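Long-range contacts in glycine cleavage system H protein (Mycobacterium tuberculosis, PDB 3IFT), which probably shuttles the methylamine group of glycine from the P protein to the T protein of the glycine cleavage system on a covalently bound lipoyl cofactor: residues E21-R26 / V33-T38; E64-V69 / L78-S83. All blocks are in the same frame, centred on the assembly; numbering follows the deposited sequence.

Contact 1. Residues E21-R26 / V33-T38; sequences EHEWIR and VRVGIT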
loop_
_atom_site.group_PDB
_atom_site.type_symbol
_atom_site.label_atom_id
_atom_site.label_comp_id
_atom_site.label_asym_id
_atom_site.label_seq_id
_atom_site.Cartn_x
_atom_site.Cartn_y
_atom_site.Cartn_z
ATOM N N GLU A 21 3.383 7.646 -4.448
ATOM C CA GLU A 21 2.410 7.081 -5.360
ATOM C C GLU A 21 1.208 6.615 -4.551
ATOM O O GLU A 21 0.423 5.843 -5.052
ATOM C CB GLU A 21 2.980 5.932 -6.155
ATOM C CG GLU A 21 4.060 6.345 -7.145
ATOM C CD GLU A 21 5.349 6.657 -6.454
ATOM O OE1 GLU A 21 5.720 5.851 -5.604
ATOM O OE2 GLU A 21 5.963 7.714 -6.727
ATOM N N HIS A 22 1.118 7.063 -3.290
ATOM C CA HIS A 22 -0.108 6.960 -2.489
ATOM C C HIS A 22 -0.344 5.588 -1.940
ATOM O O HIS A 22 -1.482 5.127 -1.810
ATOM C CB HIS A 22 -1.337 7.437 -3.274
ATOM C CG HIS A 22 -1.081 8.698 -4.040
ATOM N ND1 HIS A 22 -0.903 9.913 -3.420
ATOM C CD2 HIS A 22 -0.909 8.919 -5.362
ATOM C CE1 HIS A 22 -0.644 10.834 -4.329
ATOM N NE2 HIS A 22 -0.629 10.257 -5.515
ATOM N N GLU A 23 0.745 4.944 -1.577
ATOM C CA GLU A 23 0.655 3.739 -0.813
ATOM C C GLU A 23 1.048 4.043 0.583
ATOM O O GLU A 23 1.795 4.979 0.836
ATOM C CB GLU A 23 1.505 2.654 -1.407
ATOM C CG GLU A 23 0.840 2.158 -2.679
ATOM C CD GLU A 23 1.659 1.175 -3.467
ATOM O OE1 GLU A 23 2.430 0.410 -2.852
ATOM O OE2 GLU A 23 1.517 1.173 -4.708
ATOM N N TRP A 24 0.508 3.261 1.500
ATOM C CA TRP A 24 0.912 3.385 2.877
ATOM C C TRP A 24 1.558 2.092 3.270
ATOM O O TRP A 24 1.330 1.053 2.658
ATOM C CB TRP A 24 -0.244 3.751 3.809
ATOM C CG TRP A 24 -1.408 2.840 3.754
ATOM C CD1 TRP A 24 -2.509 2.989 2.966
ATOM C CD2 TRP A 24 -1.599 1.619 4.484
ATOM N NE1 TRP A 24 -3.403 1.948 3.190
ATOM C CE2 TRP A 24 -2.873 1.094 4.109
ATOM C CE3 TRP A 24 -0.834 0.916 5.406
ATOM C CZ2 TRP A 24 -3.371 -0.125 4.611
ATOM C CZ3 TRP A 24 -1.340 -0.256 5.925
ATOM C CH2 TRP A 24 -2.594 -0.777 5.512
ATOM N N ILE A 25 2.365 2.188 4.307
ATOM C CA ILE A 25 3.189 1.087 4.774
ATOM C C ILE A 25 3.092 1.150 6.267
ATOM O O ILE A 25 3.434 2.181 6.881
ATOM C CB ILE A 25 4.652 1.244 4.334
ATOM C CG1 ILE A 25 4.724 1.281 2.813
ATOM C CG2 ILE A 25 5.512 0.068 4.888
ATOM C CD1 ILE A 25 4.812 2.672 2.217
ATOM N N ARG A 26 2.541 0.080 6.828
ATOM C CA ARG A 26 2.482 -0.099 8.252
ATOM C C ARG A 26 3.437 -1.193 8.691
ATOM O O ARG A 26 3.355 -2.325 8.219
ATOM C CB ARG A 26 1.090 -0.493 8.684
ATOM C CG ARG A 26 0.978 -0.602 10.191
ATOM C CD ARG A 26 -0.415 -1.063 10.589
ATOM N NE ARG A 26 -1.356 -0.003 10.329
ATOM C CZ ARG A 26 -2.429 -0.079 9.555
ATOM N NH1 ARG A 26 -2.798 -1.222 8.992
ATOM N NH2 ARG A 26 -3.180 1.015 9.394
ATOM N N VAL A 33 5.745 -5.538 6.704
ATOM C CA VAL A 33 4.953 -4.348 6.549
ATOM C C VAL A 33 3.648 -4.749 5.904
ATOM O O VAL A 33 3.575 -5.704 5.122
ATOM C CB VAL A 33 5.647 -3.272 5.726
ATOM C CG1 VAL A 33 6.863 -2.755 6.451
ATOM C CG2 VAL A 33 6.026 -3.810 4.347
ATOM N N ARG A 34 2.612 -4.011 6.261
ATOM C CA ARG A 34 1.370 -4.098 5.570
ATOM C C ARG A 34 1.262 -2.876 4.670
ATOM O O ARG A 34 1.727 -1.798 5.014
ATOM C CB ARG A 34 0.234 -4.152 6.556
ATOM C CG ARG A 34 -1.099 -4.243 5.864
ATOM C CD ARG A 34 -2.087 -4.948 6.749
ATOM N NE ARG A 34 -1.788 -6.367 6.840
ATOM C CZ ARG A 34 -2.614 -7.263 7.382
ATOM N NH1 ARG A 34 -3.785 -6.879 7.850
ATOM N NH2 ARG A 34 -2.280 -8.544 7.410
ATOM N N VAL A 35 0.634 -3.063 3.525
ATOM C CA VAL A 35 0.547 -2.070 2.505
ATOM C C VAL A 35 -0.869 -1.923 1.974
ATOM O O VAL A 35 -1.586 -2.903 1.737
ATOM C CB VAL A 35 1.500 -2.460 1.352
ATOM C CG1 VAL A 35 1.513 -1.443 0.279
ATOM C CG2 VAL A 35 2.938 -2.686 1.905
ATOM N N GLY A 36 -1.263 -0.672 1.763
ATOM C CA GLY A 36 -2.503 -0.355 1.095
ATOM C C GLY A 36 -2.331 0.941 0.359
ATOM O O GLY A 36 -1.214 1.476 0.202
ATOM N N ILE A 37 -3.450 1.443 -0.130
ATOM C CA ILE A 37 -3.457 2.755 -0.742
ATOM C C ILE A 37 -4.092 3.725 0.207
ATOM O O ILE A 37 -4.897 3.367 1.071
ATOM C CB ILE A 37 -4.166 2.800 -2.112
ATOM C CG1 ILE A 37 -5.623 2.309 -2.020
ATOM C CG2 ILE A 37 -3.371 2.011 -3.146
ATOM C CD1 ILE A 37 -6.393 2.643 -3.270
ATOM N N THR A 38 -3.703 4.975 0.071
ATOM C CA THR A 38 -4.152 5.982 1.011
ATOM C C THR A 38 -5.629 6.334 0.796
ATOM O O THR A 38 -6.223 6.001 -0.202
ATOM C CB THR A 38 -3.252 7.203 0.875
ATOM O OG1 THR A 38 -3.426 7.758 -0.422
ATOM C CG2 THR A 38 -1.771 6.744 1.059
#
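The backbone of Arg-26 holds that of Arg-34 with two short, nearly straight hydrogen bonds: Arg-26 N reaches Arg-34 O at 2.7 Å with an angle of 169° at the hydrogen, and Arg-34 N returns the same distance to Arg-26 O. Further along, Trp-24 and Gly-36 form a second hydrogen-bonded pair, looser on the side where Gly-36 N gives to Trp-24 O, 3.2 Å away. Thr-38 N closes the ladder on His-22 O.

The indole of Trp-24 lies flat over the backbone of Gly-36. Its chi1 of 55° sets CG between the backbone N and the carbonyl carbon, and chi2 (-93°) turns the ring over the glycine, whose N sits over the ring centre and whose CA makes a CH-pi contact 3.6 Å from the centroid of the five-membered ring. NE1 of Trp-24 is hydrogen-bonded to Pro-104 O. Beyond the glycine, the CG methylene of Arg-34 meets Trp-24 CH2 at 3.8 Å, while the end of Arg-34 leads away, its NE forming a salt bridge with Asp-112 OD1.

On the face carrying Ile-25 and Val-35, Ile-25 CG2 presses against Val-33 CB at 3.4 Å, tighter than usual carbon packing. Val-33 and Val-35 also touch strand 111-114, the next in the sheet. This is an antiparallel beta hairpin at the centre of the H-protein fold, with the Trp-24 indole packed over Gly-36 of the facing strand.

Contact 2. Residues E64-V69 / L78-S83; sequences ETFGEV and LYAPIS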
loop_
_atom_site.group_PDB
_atom_site.type_symbol
_atom_site.label_atom_id
_atom_site.label_comp_id
_atom_site.label_asym_id
_atom_site.label_seq_id
_atom_site.Cartn_x
_atom_site.Cartn_y
_atom_site.Cartn_z
ATOM N N GLU A 64 8.818 -1.731 -7.666
ATOM C CA GLU A 64 8.360 -2.652 -8.688
ATOM C C GLU A 64 6.838 -2.664 -8.745
ATOM O O GLU A 64 6.205 -2.768 -7.712
ATOM C CB GLU A 64 8.831 -4.055 -8.321
ATOM C CG GLU A 64 8.508 -5.138 -9.334
ATOM C CD GLU A 64 8.943 -6.497 -8.835
ATOM O OE1 GLU A 64 9.897 -6.551 -8.041
ATOM O OE2 GLU A 64 8.326 -7.505 -9.221
ATOM N N THR A 65 6.270 -2.617 -9.959
ATOM C CA THR A 65 4.828 -2.776 -10.128
ATOM C C THR A 65 4.502 -4.216 -9.792
ATOM O O THR A 65 5.040 -5.129 -10.412
ATOM C CB THR A 65 4.388 -2.483 -11.577
ATOM O OG1 THR A 65 4.831 -1.184 -11.933
ATOM C CG2 THR A 65 2.865 -2.574 -11.735
ATOM N N PHE A 66 3.668 -4.442 -8.796
ATOM C CA PHE A 66 3.214 -5.806 -8.496
ATOM C C PHE A 66 1.714 -5.946 -8.486
ATOM O O PHE A 66 1.177 -6.947 -8.070
ATOM C CB PHE A 66 3.822 -6.373 -7.207
ATOM C CG PHE A 66 3.535 -5.599 -5.945
ATOM C CD1 PHE A 66 2.684 -4.513 -5.888
ATOM C CD2 PHE A 66 4.117 -6.030 -4.770
ATOM C CE1 PHE A 66 2.469 -3.846 -4.686
ATOM C CE2 PHE A 66 3.887 -5.385 -3.578
ATOM C CZ PHE A 66 3.060 -4.282 -3.542
ATOM N N GLY A 67 1.015 -4.941 -8.972
ATOM C CA GLY A 67 -0.416 -5.038 -8.976
ATOM C C GLY A 67 -1.055 -3.797 -9.524
ATOM O O GLY A 67 -0.401 -2.902 -10.031
ATOM N N GLU A 68 -2.360 -3.750 -9.386
ATOM C CA GLU A 68 -3.089 -2.622 -9.840
ATOM C C GLU A 68 -4.360 -2.618 -9.062
ATOM O O GLU A 68 -4.840 -3.650 -8.591
ATOM C CB GLU A 68 -3.359 -2.699 -11.355
ATOM C CG GLU A 68 -4.228 -3.864 -11.778
ATOM C CD GLU A 68 -4.849 -3.678 -13.156
ATOM O OE1 GLU A 68 -4.146 -3.173 -14.076
ATOM O OE2 GLU A 68 -6.049 -4.049 -13.309
ATOM N N VAL A 69 -4.884 -1.425 -8.904
ATOM C CA VAL A 69 -6.157 -1.221 -8.293
ATOM C C VAL A 69 -6.974 -0.478 -9.354
ATOM O O VAL A 69 -6.469 0.409 -10.041
ATOM C CB VAL A 69 -6.038 -0.417 -7.005
ATOM C CG1 VAL A 69 -5.411 0.960 -7.311
ATOM C CG2 VAL A 69 -7.386 -0.304 -6.385
ATOM N N LEU A 78 0.065 -0.641 -8.629
ATOM C CA LEU A 78 0.506 -0.781 -7.261
ATOM C C LEU A 78 1.977 -1.078 -7.327
ATOM O O LEU A 78 2.403 -1.880 -8.137
ATOM C CB LEU A 78 -0.230 -1.947 -6.608
ATOM C CG LEU A 78 -1.720 -1.700 -6.410
ATOM C CD1 LEU A 78 -2.466 -2.933 -5.863
ATOM C CD2 LEU A 78 -1.879 -0.458 -5.496
ATOM N N TYR A 79 2.758 -0.434 -6.485
ATOM C CA TYR A 79 4.198 -0.656 -6.432
ATOM C C TYR A 79 4.587 -1.257 -5.090
ATOM O O TYR A 79 3.991 -0.952 -4.077
ATOM C CB TYR A 79 4.917 0.653 -6.612
ATOM C CG TYR A 79 4.543 1.351 -7.872
ATOM C CD1 TYR A 79 5.097 0.971 -9.083
ATOM C CD2 TYR A 79 3.584 2.340 -7.878
ATOM C CE1 TYR A 79 4.751 1.590 -10.250
ATOM C CE2 TYR A 79 3.232 2.967 -9.058
ATOM C CZ TYR A 79 3.831 2.579 -10.231
ATOM O OH TYR A 79 3.500 3.192 -11.400
ATOM N N ALA A 80 5.588 -2.123 -5.098
ATOM C CA ALA A 80 6.197 -2.601 -3.870
ATOM C C ALA A 80 6.880 -1.382 -3.234
ATOM O O ALA A 80 7.758 -0.766 -3.849
ATOM C CB ALA A 80 7.175 -3.737 -4.167
ATOM N N PRO A 81 6.413 -0.946 -2.038
ATOM C CA PRO A 81 7.104 0.200 -1.466
ATOM C C PRO A 81 8.490 -0.188 -0.946
ATOM O O PRO A 81 9.361 0.644 -0.866
ATOM C CB PRO A 81 6.183 0.620 -0.289
ATOM C CG PRO A 81 4.971 -0.197 -0.441
ATOM C CD PRO A 81 5.389 -1.441 -1.106
ATOM N N ILE A 82 8.664 -1.465 -0.633
ATOM C CA ILE A 82 9.941 -2.008 -0.192
ATOM C C ILE A 82 10.192 -3.342 -0.854
ATOM O O ILE A 82 9.301 -3.923 -1.444
ATOM C CB ILE A 82 9.990 -2.192 1.343
ATOM C CG1 ILE A 82 8.938 -3.183 1.831
ATOM C CG2 ILE A 82 9.870 -0.842 2.035
ATOM C CD1 ILE A 82 9.330 -3.964 3.142
ATOM N N SER A 83 11.438 -3.780 -0.796
ATOM C CA SER A 83 11.819 -5.069 -1.294
ATOM C C SER A 83 11.499 -6.079 -0.234
ATOM O O SER A 83 11.678 -5.843 0.958
ATOM C CB SER A 83 13.328 -5.120 -1.617
ATOM O OG SER A 83 13.602 -4.248 -2.688
#
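The ring of Phe-66 lies over the backbone of Ala-80: Ala-80 N stands 3.5 Å above the ring plane, over its centre, and Ala-80 CB makes a CH-pi contact on the face. At the edge, in plane, comes Leu-78 CB, 3.8 Å from Phe-66 CE1. Phe-66 and Gly-67 form a classic beta bulge opposite the single Leu-78, in a hairpin whose strands flank Lys-73, the predicted lipoylation site, which carries no lipoyl group in this model. The ring of Tyr-79 has Glu-64 C at its edge, and Thr-65 OG1 approaches Tyr-79 CE1 to 3.2 Å.

At the bulge, Leu-78 O accepts a sound bond from Phe-66 N at 2.9 Å and a weak one from Gly-67 N. The Phe-66 ring also touches Leu-111 and Ile-113 of strand 111-114. Before the bulge, Ala-80 N gives a bond to Glu-64 O.

Past it, Leu-78 turns its isobutyl group onto the other strand: CG and CD1 pack on Glu-68 N, and CD2 meets Val-69 CG1 at 4.2 Å. Leu-78 N completes the bulge with a bond of 2.7 Å to Gly-67 O, almost straight at the hydrogen (176°), although the donor stands well above the carbonyl plane.

Each contact joins the two strands of a beta hairpin, but in different sheets. Contact 1 is buried near the centre of the chain and belongs to the larger sheet; contact 2, partly buried, lies farther out in the three-stranded sheet. Contact 1 keeps an even register and lays an indole over a glycine, whereas contact 2 breaks the register and sets the Phe-66 ring over Ala-80, beyond the end of the strand. Glu-23 OE2 crosses between them, 2.7 Å from Tyr-79 N in a probable hydrogen bond. Farther along, the link is apolar: Ile-25 CG1 packs on Pro-81 CB, and Val-33 CG2 on Ile-82 CD1. Residues 80-83 thus lie against Ile-25 and Val-33 of contact 1.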